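Local coordinates for uncharacterized protein (Parabacteroides merdae, PDB 4MXN) that is of unknown function but, as a putative family 28 glycosyl hydrolase built as a parallel beta-helix, probably cleaves glycosidic bonds in polysaccharides, at residues Ile29-Thr35 / Phe58-Leu64; Asp195-Ile199 / Tyr213-Ala217; Val83-Pro88 / Asp120-Val126. All blocks are in the same frame, centred on the assembly; numbering follows the deposited sequence.

Contact 1: Ile29-Thr35 / Phe58-Leu64; sequences IKSDGVT and FYVGRYL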
loop_
_atom_site.group_PDB
_atom_site.type_symbol
_atom_site.label_atom_id
_atom_site.label_comp_id
_atom_site.label_asym_id
_atom_site.label_seq_id
_atom_site.Cartn_x
_atom_site.Cartn_y
_atom_site.Cartn_z
ATOM N N ILE A 29 12.738 4.905 -14.408
ATOM C CA ILE A 29 12.593 4.336 -13.060
ATOM C C ILE A 29 13.719 3.310 -12.911
ATOM O O ILE A 29 13.853 2.433 -13.764
ATOM C CB ILE A 29 11.176 3.755 -12.825
ATOM C CG1 ILE A 29 10.099 4.869 -12.934
ATOM C CG2 ILE A 29 11.075 3.015 -11.463
ATOM C CD1 ILE A 29 8.677 4.375 -13.313
ATOM N N LYS A 30 14.538 3.437 -11.852
ATOM C CA LYS A 30 15.722 2.577 -11.690
ATOM C C LYS A 30 15.593 1.607 -10.558
ATOM O O LYS A 30 15.172 1.980 -9.454
ATOM C CB LYS A 30 16.992 3.434 -11.511
ATOM C CG LYS A 30 17.218 4.325 -12.741
ATOM C CD LYS A 30 18.460 5.170 -12.691
ATOM C CE LYS A 30 18.525 6.140 -13.858
ATOM N NZ LYS A 30 18.561 5.465 -15.191
ATOM N N SER A 31 15.993 0.356 -10.858
ATOM C CA SER A 31 15.945 -0.813 -9.986
ATOM C C SER A 31 17.246 -1.065 -9.216
ATOM O O SER A 31 17.502 -2.218 -8.861
ATOM C CB SER A 31 15.641 -2.040 -10.828
ATOM O OG SER A 31 16.712 -2.262 -11.732
ATOM N N ASP A 32 18.024 0.000 -8.907
ATOM C CA ASP A 32 19.313 -0.111 -8.229
ATOM C C ASP A 32 19.193 -0.074 -6.678
ATOM O O ASP A 32 20.206 -0.179 -5.974
ATOM C CB ASP A 32 20.227 1.028 -8.740
ATOM C CG ASP A 32 19.655 2.445 -8.606
ATOM O OD1 ASP A 32 18.740 2.651 -7.766
ATOM O OD2 ASP A 32 20.135 3.343 -9.309
ATOM N N GLY A 33 17.966 0.117 -6.186
ATOM C CA GLY A 33 17.656 0.234 -4.761
ATOM C C GLY A 33 18.139 1.500 -4.048
ATOM O O GLY A 33 17.920 1.637 -2.848
ATOM N N VAL A 34 18.798 2.434 -4.766
ATOM C CA VAL A 34 19.354 3.678 -4.175
ATOM C C VAL A 34 18.776 4.960 -4.833
ATOM O O VAL A 34 18.731 6.001 -4.173
ATOM C CB VAL A 34 20.917 3.717 -4.161
ATOM C CG1 VAL A 34 21.507 2.641 -3.241
ATOM C CG2 VAL A 34 21.515 3.628 -5.565
ATOM N N THR A 35 18.400 4.906 -6.128
ATOM C CA THR A 35 17.776 6.037 -6.846
ATOM C C THR A 35 16.342 6.216 -6.351
ATOM O O THR A 35 15.590 5.235 -6.367
ATOM C CB THR A 35 17.777 5.769 -8.360
ATOM O OG1 THR A 35 19.133 5.746 -8.809
ATOM C CG2 THR A 35 16.938 6.797 -9.150
ATOM N N PHE A 58 6.815 -3.445 -12.726
ATOM C CA PHE A 58 8.106 -3.457 -12.017
ATOM C C PHE A 58 8.584 -4.896 -12.141
ATOM O O PHE A 58 8.004 -5.768 -11.491
ATOM C CB PHE A 58 7.936 -3.011 -10.539
ATOM C CG PHE A 58 7.566 -1.563 -10.325
ATOM C CD1 PHE A 58 6.259 -1.129 -10.500
ATOM C CD2 PHE A 58 8.518 -0.639 -9.910
ATOM C CE1 PHE A 58 5.920 0.212 -10.308
ATOM C CE2 PHE A 58 8.174 0.703 -9.708
ATOM C CZ PHE A 58 6.871 1.115 -9.897
ATOM N N TYR A 59 9.548 -5.191 -13.034
ATOM C CA TYR A 59 9.848 -6.602 -13.296
ATOM C C TYR A 59 10.799 -7.291 -12.311
ATOM O O TYR A 59 10.502 -8.430 -11.939
ATOM C CB TYR A 59 10.324 -6.858 -14.742
ATOM C CG TYR A 59 9.450 -7.861 -15.472
ATOM C CD1 TYR A 59 9.068 -9.059 -14.866
ATOM C CD2 TYR A 59 8.995 -7.612 -16.764
ATOM C CE1 TYR A 59 8.242 -9.972 -15.521
ATOM C CE2 TYR A 59 8.173 -8.523 -17.434
ATOM C CZ TYR A 59 7.810 -9.707 -16.811
ATOM O OH TYR A 59 7.005 -10.617 -17.463
ATOM N N VAL A 60 11.936 -6.665 -11.932
ATOM C CA VAL A 60 12.915 -7.277 -11.023
ATOM C C VAL A 60 13.797 -6.170 -10.418
ATOM O O VAL A 60 13.920 -5.095 -11.016
ATOM C CB VAL A 60 13.747 -8.395 -11.743
ATOM C CG1 VAL A 60 14.872 -7.821 -12.610
ATOM C CG2 VAL A 60 14.279 -9.432 -10.751
ATOM N N GLY A 61 14.409 -6.435 -9.268
ATOM C CA GLY A 61 15.266 -5.462 -8.597
ATOM C C GLY A 61 14.560 -4.712 -7.482
ATOM O O GLY A 61 13.397 -4.999 -7.164
ATOM N N ARG A 62 15.264 -3.732 -6.884
ATOM C CA ARG A 62 14.759 -2.932 -5.764
ATOM C C ARG A 62 14.449 -1.515 -6.216
ATOM O O ARG A 62 15.315 -0.865 -6.788
ATOM C CB ARG A 62 15.785 -2.899 -4.609
ATOM C CG ARG A 62 16.083 -4.266 -3.982
ATOM C CD ARG A 62 17.076 -4.187 -2.817
ATOM N NE ARG A 62 16.608 -3.359 -1.695
ATOM C CZ ARG A 62 15.760 -3.769 -0.754
ATOM N NH1 ARG A 62 15.256 -4.999 -0.791
ATOM N NH2 ARG A 62 15.397 -2.948 0.224
ATOM N N TYR A 63 13.233 -1.031 -5.962
ATOM C CA TYR A 63 12.827 0.291 -6.410
ATOM C C TYR A 63 12.519 1.171 -5.213
ATOM O O TYR A 63 11.495 0.992 -4.546
ATOM C CB TYR A 63 11.615 0.202 -7.348
ATOM C CG TYR A 63 11.855 -0.633 -8.595
ATOM C CD1 TYR A 63 11.597 -2.005 -8.602
ATOM C CD2 TYR A 63 12.256 -0.038 -9.789
ATOM C CE1 TYR A 63 11.778 -2.770 -9.754
ATOM C CE2 TYR A 63 12.403 -0.788 -10.956
ATOM C CZ TYR A 63 12.175 -2.156 -10.930
ATOM O OH TYR A 63 12.332 -2.908 -12.066
ATOM N N LEU A 64 13.413 2.113 -4.924
ATOM C CA LEU A 64 13.251 3.043 -3.816
ATOM C C LEU A 64 12.181 4.061 -4.174
ATOM O O LEU A 64 12.182 4.565 -5.294
ATOM C CB LEU A 64 14.585 3.748 -3.520
ATOM C CG LEU A 64 14.681 4.537 -2.206
ATOM C CD1 LEU A 64 14.707 3.614 -0.983
ATOM C CD2 LEU A 64 15.960 5.401 -2.205
HETATM O O HOH W 1 15.695 2.646 -6.566
HETATM O O HOH W 2 17.642 -0.636 -1.053
#

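Contact 2: Asp195-Ile199 / Tyr213-Ala217; sequences DRKAI and YFNMA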
loop_
_atom_site.group_PDB
_atom_site.type_symbol
_atom_site.label_atom_id
_atom_site.label_comp_id
_atom_site.label_asym_id
_atom_site.label_seq_id
_atom_site.Cartn_x
_atom_site.Cartn_y
_atom_site.Cartn_z
ATOM N N ASP A 195 3.999 -3.983 15.219
ATOM C CA ASP A 195 3.080 -4.627 16.171
ATOM C C ASP A 195 1.656 -4.094 15.937
ATOM O O ASP A 195 0.751 -4.357 16.738
ATOM C CB ASP A 195 3.541 -4.396 17.635
ATOM C CG ASP A 195 3.539 -2.961 18.149
ATOM O OD1 ASP A 195 3.270 -2.032 17.348
ATOM O OD2 ASP A 195 3.756 -2.768 19.362
ATOM N N ARG A 196 1.483 -3.312 14.851
ATOM C CA ARG A 196 0.235 -2.655 14.481
ATOM C C ARG A 196 -0.690 -3.576 13.680
ATOM O O ARG A 196 -0.273 -4.647 13.229
ATOM C CB ARG A 196 0.541 -1.365 13.689
ATOM C CG ARG A 196 1.234 -0.307 14.572
ATOM C CD ARG A 196 1.914 0.804 13.778
ATOM N NE ARG A 196 3.028 0.315 12.941
ATOM C CZ ARG A 196 4.282 0.169 13.360
ATOM N NH1 ARG A 196 4.604 0.439 14.619
ATOM N NH2 ARG A 196 5.223 -0.258 12.523
ATOM N N LYS A 197 -1.954 -3.129 13.493
ATOM C CA LYS A 197 -2.966 -3.838 12.709
ATOM C C LYS A 197 -2.515 -3.952 11.266
ATOM O O LYS A 197 -1.708 -3.140 10.805
ATOM C CB LYS A 197 -4.345 -3.140 12.800
ATOM C CG LYS A 197 -4.932 -3.119 14.222
ATOM C CD LYS A 197 -5.599 -4.445 14.566
ATOM C CE LYS A 197 -6.165 -4.504 15.968
ATOM N NZ LYS A 197 -6.882 -5.778 16.181
ATOM N N ALA A 198 -2.981 -4.993 10.574
ATOM C CA ALA A 198 -2.652 -5.223 9.175
ATOM C C ALA A 198 -3.638 -4.508 8.275
ATOM O O ALA A 198 -3.255 -4.081 7.187
ATOM C CB ALA A 198 -2.667 -6.713 8.865
ATOM N N ILE A 199 -4.927 -4.434 8.689
ATOM C CA ILE A 199 -5.985 -3.840 7.851
ATOM C C ILE A 199 -6.937 -3.001 8.670
ATOM O O ILE A 199 -7.457 -3.469 9.681
ATOM C CB ILE A 199 -6.766 -4.936 7.070
ATOM C CG1 ILE A 199 -5.842 -5.648 6.070
ATOM C CG2 ILE A 199 -7.989 -4.344 6.296
ATOM C CD1 ILE A 199 -6.277 -6.886 5.766
ATOM N N TYR A 213 -3.139 -14.145 3.907
ATOM C CA TYR A 213 -2.352 -14.662 5.033
ATOM C C TYR A 213 -1.781 -13.502 5.844
ATOM O O TYR A 213 -1.243 -12.553 5.261
ATOM C CB TYR A 213 -1.214 -15.593 4.538
ATOM C CG TYR A 213 -0.455 -16.278 5.656
ATOM C CD1 TYR A 213 -1.003 -17.359 6.337
ATOM C CD2 TYR A 213 0.821 -15.851 6.026
ATOM C CE1 TYR A 213 -0.314 -17.984 7.376
ATOM C CE2 TYR A 213 1.525 -16.476 7.058
ATOM C CZ TYR A 213 0.948 -17.534 7.739
ATOM O OH TYR A 213 1.650 -18.124 8.759
ATOM N N PHE A 214 -1.920 -13.569 7.181
ATOM C CA PHE A 214 -1.380 -12.565 8.115
ATOM C C PHE A 214 -0.360 -13.305 8.981
ATOM O O PHE A 214 -0.752 -14.226 9.686
ATOM C CB PHE A 214 -2.505 -11.909 8.923
ATOM C CG PHE A 214 -3.582 -11.321 8.046
ATOM C CD1 PHE A 214 -3.453 -10.036 7.524
ATOM C CD2 PHE A 214 -4.704 -12.070 7.696
ATOM C CE1 PHE A 214 -4.441 -9.503 6.697
ATOM C CE2 PHE A 214 -5.694 -11.532 6.884
ATOM C CZ PHE A 214 -5.555 -10.257 6.384
ATOM N N ASN A 215 0.951 -12.993 8.853
ATOM C CA ASN A 215 1.974 -13.774 9.559
ATOM C C ASN A 215 2.088 -13.465 11.096
ATOM O O ASN A 215 2.915 -14.082 11.785
ATOM C CB ASN A 215 3.339 -13.591 8.873
ATOM C CG ASN A 215 4.113 -12.391 9.345
ATOM O OD1 ASN A 215 3.538 -11.408 9.864
ATOM N ND2 ASN A 215 5.437 -12.452 9.183
HETATM N N MSE A 216 1.323 -12.467 11.574
HETATM C CA MSE A 216 1.232 -11.949 12.951
HETATM C C MSE A 216 0.330 -12.861 13.809
HETATM O O MSE A 216 -0.515 -13.553 13.259
HETATM C CB MSE A 216 0.667 -10.498 12.915
HETATM C CG MSE A 216 -0.759 -10.394 12.312
HETATM SE SE MSE A 216 -1.452 -8.596 11.939
HETATM C CE MSE A 216 -1.518 -7.849 13.747
ATOM N N ALA A 217 0.434 -12.801 15.138
ATOM C CA ALA A 217 -0.392 -13.662 15.993
ATOM C C ALA A 217 -1.792 -13.083 16.324
ATOM O O ALA A 217 -2.770 -13.821 16.200
ATOM C CB ALA A 217 0.348 -13.997 17.274
#

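Contact 3: Val83-Pro88 / Asp120-Val126; sequences VLVAVP and DGRSIAV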
loop_
_atom_site.group_PDB
_atom_site.type_symbol
_atom_site.label_atom_id
_atom_site.label_comp_id
_atom_site.label_asym_id
_atom_site.label_seq_id
_atom_site.Cartn_x
_atom_site.Cartn_y
_atom_site.Cartn_z
ATOM N N VAL A 83 10.997 -5.517 -5.618
ATOM C CA VAL A 83 10.625 -4.964 -4.314
ATOM C C VAL A 83 10.420 -3.467 -4.479
ATOM O O VAL A 83 11.319 -2.803 -5.011
ATOM C CB VAL A 83 11.671 -5.237 -3.184
ATOM C CG1 VAL A 83 11.141 -4.792 -1.809
ATOM C CG2 VAL A 83 12.151 -6.693 -3.154
ATOM N N LEU A 84 9.275 -2.938 -3.996
ATOM C CA LEU A 84 9.002 -1.494 -3.911
ATOM C C LEU A 84 9.395 -1.113 -2.467
ATOM O O LEU A 84 8.780 -1.613 -1.522
ATOM C CB LEU A 84 7.522 -1.218 -4.243
ATOM C CG LEU A 84 7.152 0.223 -4.602
ATOM C CD1 LEU A 84 7.934 0.724 -5.848
ATOM C CD2 LEU A 84 5.661 0.354 -4.826
ATOM N N VAL A 85 10.506 -0.385 -2.280
ATOM C CA VAL A 85 10.997 -0.128 -0.922
ATOM C C VAL A 85 10.812 1.344 -0.501
ATOM O O VAL A 85 11.110 2.266 -1.239
ATOM C CB VAL A 85 12.469 -0.629 -0.722
ATOM C CG1 VAL A 85 13.425 -0.134 -1.805
ATOM C CG2 VAL A 85 13.010 -0.296 0.665
ATOM N N ALA A 86 10.299 1.539 0.695
ATOM C CA ALA A 86 10.116 2.862 1.270
ATOM C C ALA A 86 11.455 3.537 1.573
ATOM O O ALA A 86 12.343 2.934 2.186
ATOM C CB ALA A 86 9.317 2.749 2.559
ATOM N N VAL A 87 11.587 4.804 1.159
ATOM C CA VAL A 87 12.731 5.643 1.506
ATOM C C VAL A 87 12.572 6.031 3.006
ATOM O O VAL A 87 11.449 6.315 3.405
ATOM C CB VAL A 87 12.815 6.875 0.563
ATOM C CG1 VAL A 87 11.583 7.779 0.671
ATOM C CG2 VAL A 87 14.104 7.663 0.786
ATOM N N PRO A 88 13.632 6.002 3.856
ATOM C CA PRO A 88 13.431 6.303 5.296
ATOM C C PRO A 88 13.417 7.812 5.538
ATOM O O PRO A 88 14.323 8.350 6.169
ATOM C CB PRO A 88 14.634 5.627 5.963
ATOM C CG PRO A 88 15.700 5.619 4.932
ATOM C CD PRO A 88 15.027 5.606 3.568
ATOM N N ASP A 120 7.883 -3.067 0.742
ATOM C CA ASP A 120 8.661 -3.063 1.990
ATOM C C ASP A 120 8.611 -1.692 2.659
ATOM O O ASP A 120 9.163 -0.711 2.129
ATOM C CB ASP A 120 10.123 -3.482 1.709
ATOM C CG ASP A 120 11.034 -3.644 2.935
ATOM O OD1 ASP A 120 10.624 -3.243 4.053
ATOM O OD2 ASP A 120 12.178 -4.109 2.764
ATOM N N GLY A 121 7.983 -1.662 3.835
ATOM C CA GLY A 121 7.759 -0.427 4.587
ATOM C C GLY A 121 8.920 0.145 5.357
ATOM O O GLY A 121 8.852 1.314 5.768
ATOM N N ARG A 122 9.986 -0.665 5.603
ATOM C CA ARG A 122 11.176 -0.247 6.373
ATOM C C ARG A 122 10.761 0.524 7.632
ATOM O O ARG A 122 11.269 1.608 7.908
ATOM C CB ARG A 122 12.116 0.603 5.489
ATOM C CG ARG A 122 12.693 -0.199 4.315
ATOM C CD ARG A 122 14.106 0.180 3.975
ATOM N NE ARG A 122 15.056 0.001 5.076
ATOM C CZ ARG A 122 15.933 0.926 5.457
ATOM N NH1 ARG A 122 15.968 2.107 4.852
ATOM N NH2 ARG A 122 16.777 0.681 6.454
ATOM N N SER A 123 9.800 -0.044 8.382
ATOM C CA SER A 123 9.146 0.579 9.523
ATOM C C SER A 123 10.081 1.254 10.536
ATOM O O SER A 123 9.809 2.394 10.888
ATOM C CB SER A 123 8.252 -0.425 10.242
ATOM O OG SER A 123 8.992 -1.423 10.921
ATOM N N ILE A 124 11.150 0.586 11.001
ATOM C CA ILE A 124 12.027 1.161 12.031
ATOM C C ILE A 124 12.701 2.435 11.504
ATOM O O ILE A 124 12.607 3.478 12.155
ATOM C CB ILE A 124 13.051 0.130 12.607
ATOM C CG1 ILE A 124 12.274 -1.007 13.359
ATOM C CG2 ILE A 124 14.138 0.827 13.508
ATOM C CD1 ILE A 124 13.045 -2.003 14.132
ATOM N N ALA A 125 13.315 2.370 10.331
ATOM C CA ALA A 125 14.005 3.527 9.736
ATOM C C ALA A 125 13.045 4.660 9.364
ATOM O O ALA A 125 13.377 5.822 9.588
ATOM C CB ALA A 125 14.799 3.088 8.519
ATOM N N VAL A 126 11.845 4.329 8.836
ATOM C CA VAL A 126 10.828 5.334 8.454
ATOM C C VAL A 126 10.280 6.021 9.726
ATOM O O VAL A 126 10.200 7.257 9.772
ATOM C CB VAL A 126 9.701 4.717 7.577
ATOM C CG1 VAL A 126 8.502 5.662 7.459
ATOM C CG2 VAL A 126 10.219 4.343 6.191
#

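Contact 1: Ile29-Thr35 / Phe58-Leu64
Tyr63 crosses Ile29 at about a right angle and offers one ring face to Ser31. From CB near the rim of Phe58, CG stands anti to the carbonyl carbon (chi1 -59°), laying the ring between Phe58 and Ser31. Phe58 CD2 stands 3.5 Å above the Tyr63 ring plane, over its centre. Tyr63 CD2 touches Ile29 CG2 at 3.7 Å. On the face opposite Phe58, Ser31 CB makes a CH-pi contact, 3.8 Å from the Tyr63 centroid. At the tip, OH donates weakly to Val60 O. Tyrosine suits the place: carbon grips its ring while its hydroxyl finds a carbonyl. A side chain on Gly61 would collide with Ser31 CB, and one on Gly33 would press on Arg62 CB; positive phi (70°) also suits Gly33. Both backbone bonds are weak: Gly33 N to Arg62 O, 2.9 Å, and Arg62 N to Ser31 O, 3.3 Å. One water accepts from Leu64 N near Lys30 O and Thr35 O; another links Gly33 O to Arg62 NE. Asp32 OD1 braces the turn, an Asx motif, accepting from Val34 N and Thr35 N. With a single parallel bridge, Asp32 with Arg62, the loop thus depends on ring packing, carboxylate and water as much as on backbone pairing.

Contact 2: Asp195-Ile199 / Tyr213-Ala217
Met216, deposited as selenomethionine, has its CG wedged between its own backbone N and carbonyl carbon (chi1 61°), and the chain bends back at its end (chi3 -64°). The two turns carry the side chain over to the other segment, where SE lies 3.8 Å from Ala198 CB and CE reaches 3.5 Å from Arg196 O. In Phe214, CG stands opposite the carbonyl carbon (chi1 -54°), which sends the ring toward Ala198 and Ile199. Its CD1 meets Ala198 CB at 3.7 Å, while Ile199 CD1 comes up to the ring edge, near its plane. The isoleucine and phenylalanine side chains cross at about a right angle. Alanine suits position 198 because a lone methyl can touch both the ring and the selenium. The ring also packs on Val189, Pro220 and Val243. Replacing the ring of Phe214 by an alanine methyl is likely to leave Ala198 CB and the end of Ile199 without their aromatic partner and open a gap between the segments. Polar ends turn elsewhere: Arg196 bonds to the carbonyls of Asn171 and Ala169, Lys197 to that of Asn219. Apolar side chains meeting between a turn and the strand of the following coil are typical of the interior of a right-handed parallel beta-helix, the fold of family 28.

Contact 3: Val83-Pro88 / Asp120-Val126
Val85 and Asp120 sit side by side on neighbouring parallel strands, and the backbone around them forms the tight part of the contact. Asp120 N donates to Leu84 O at 2.8 Å, and Ala86 N to Asp120 O at 2.9 Å. Both bonds are nearly straight, with angles at the hydrogen of 173° and 169°, so Asp120 grips the residues before and after Val85 in regular parallel fashion. Just past the bridge, Ala86 CB lies 3.5 Å from Gly121 O and also faces Val126 CG2. A methyl suits so close a neighbour, and Ala86 is buried. Val126, in the first turn of helix 123-136, sets its CG2 against Val87 O and Pro88 CA.

The partly exposed side, made by Arg122, Pro88 and Ala125, is looser in that non-directional contacts alone join the segments there. Arg122 runs back over the strand, its CD 3.5 Å from Val85 CG2. The chain bends at chi2 and chi3, which brings NH1 to 3.5 Å from Pro88 CG. Ala125 CB covers one face of the guanidinium, offset toward its rim, and also touches Pro88 CB at 3.6 Å. These are van der Waals contacts, in which the arginine serves through its carbon chain and flat end. Asp120 OD1 accepts from Arg122 N at 3.1 Å, the N-H coming from above the carboxylate plane, which makes an Asx turn. The chemistry thus divides: directional backbone bonds fix the strand register, the aspartate holds the bend from strand to helix, and non-directional packing of Arg122, Ala125 and Val126 seats the first helical turn on Pro88.

Contacts 1 and 3 share the start of the beta-helix: strands 61-69 and 82-86 are neighbours, and Tyr63 N to Val83 O and Tyr63 O to Val85 N, each 2.8 Å, are probable hydrogen bonds tying them together. Contact 2 lies toward the other end, its centre 26 Å from that of contact 1, and reaches contact 3 through Arg196 packing on Ser123. All three are partly buried, but their chemistry differs. Contact 1, with several exposed residues, attaches a loop through ring packing, weak bonds and water; contact 3 joins coils by strong strand pairing and adds a helix; contact 2 is held by side-chain packing without hydrogen bonds between its segments, with a buried alanine, isoleucine and phenylalanine.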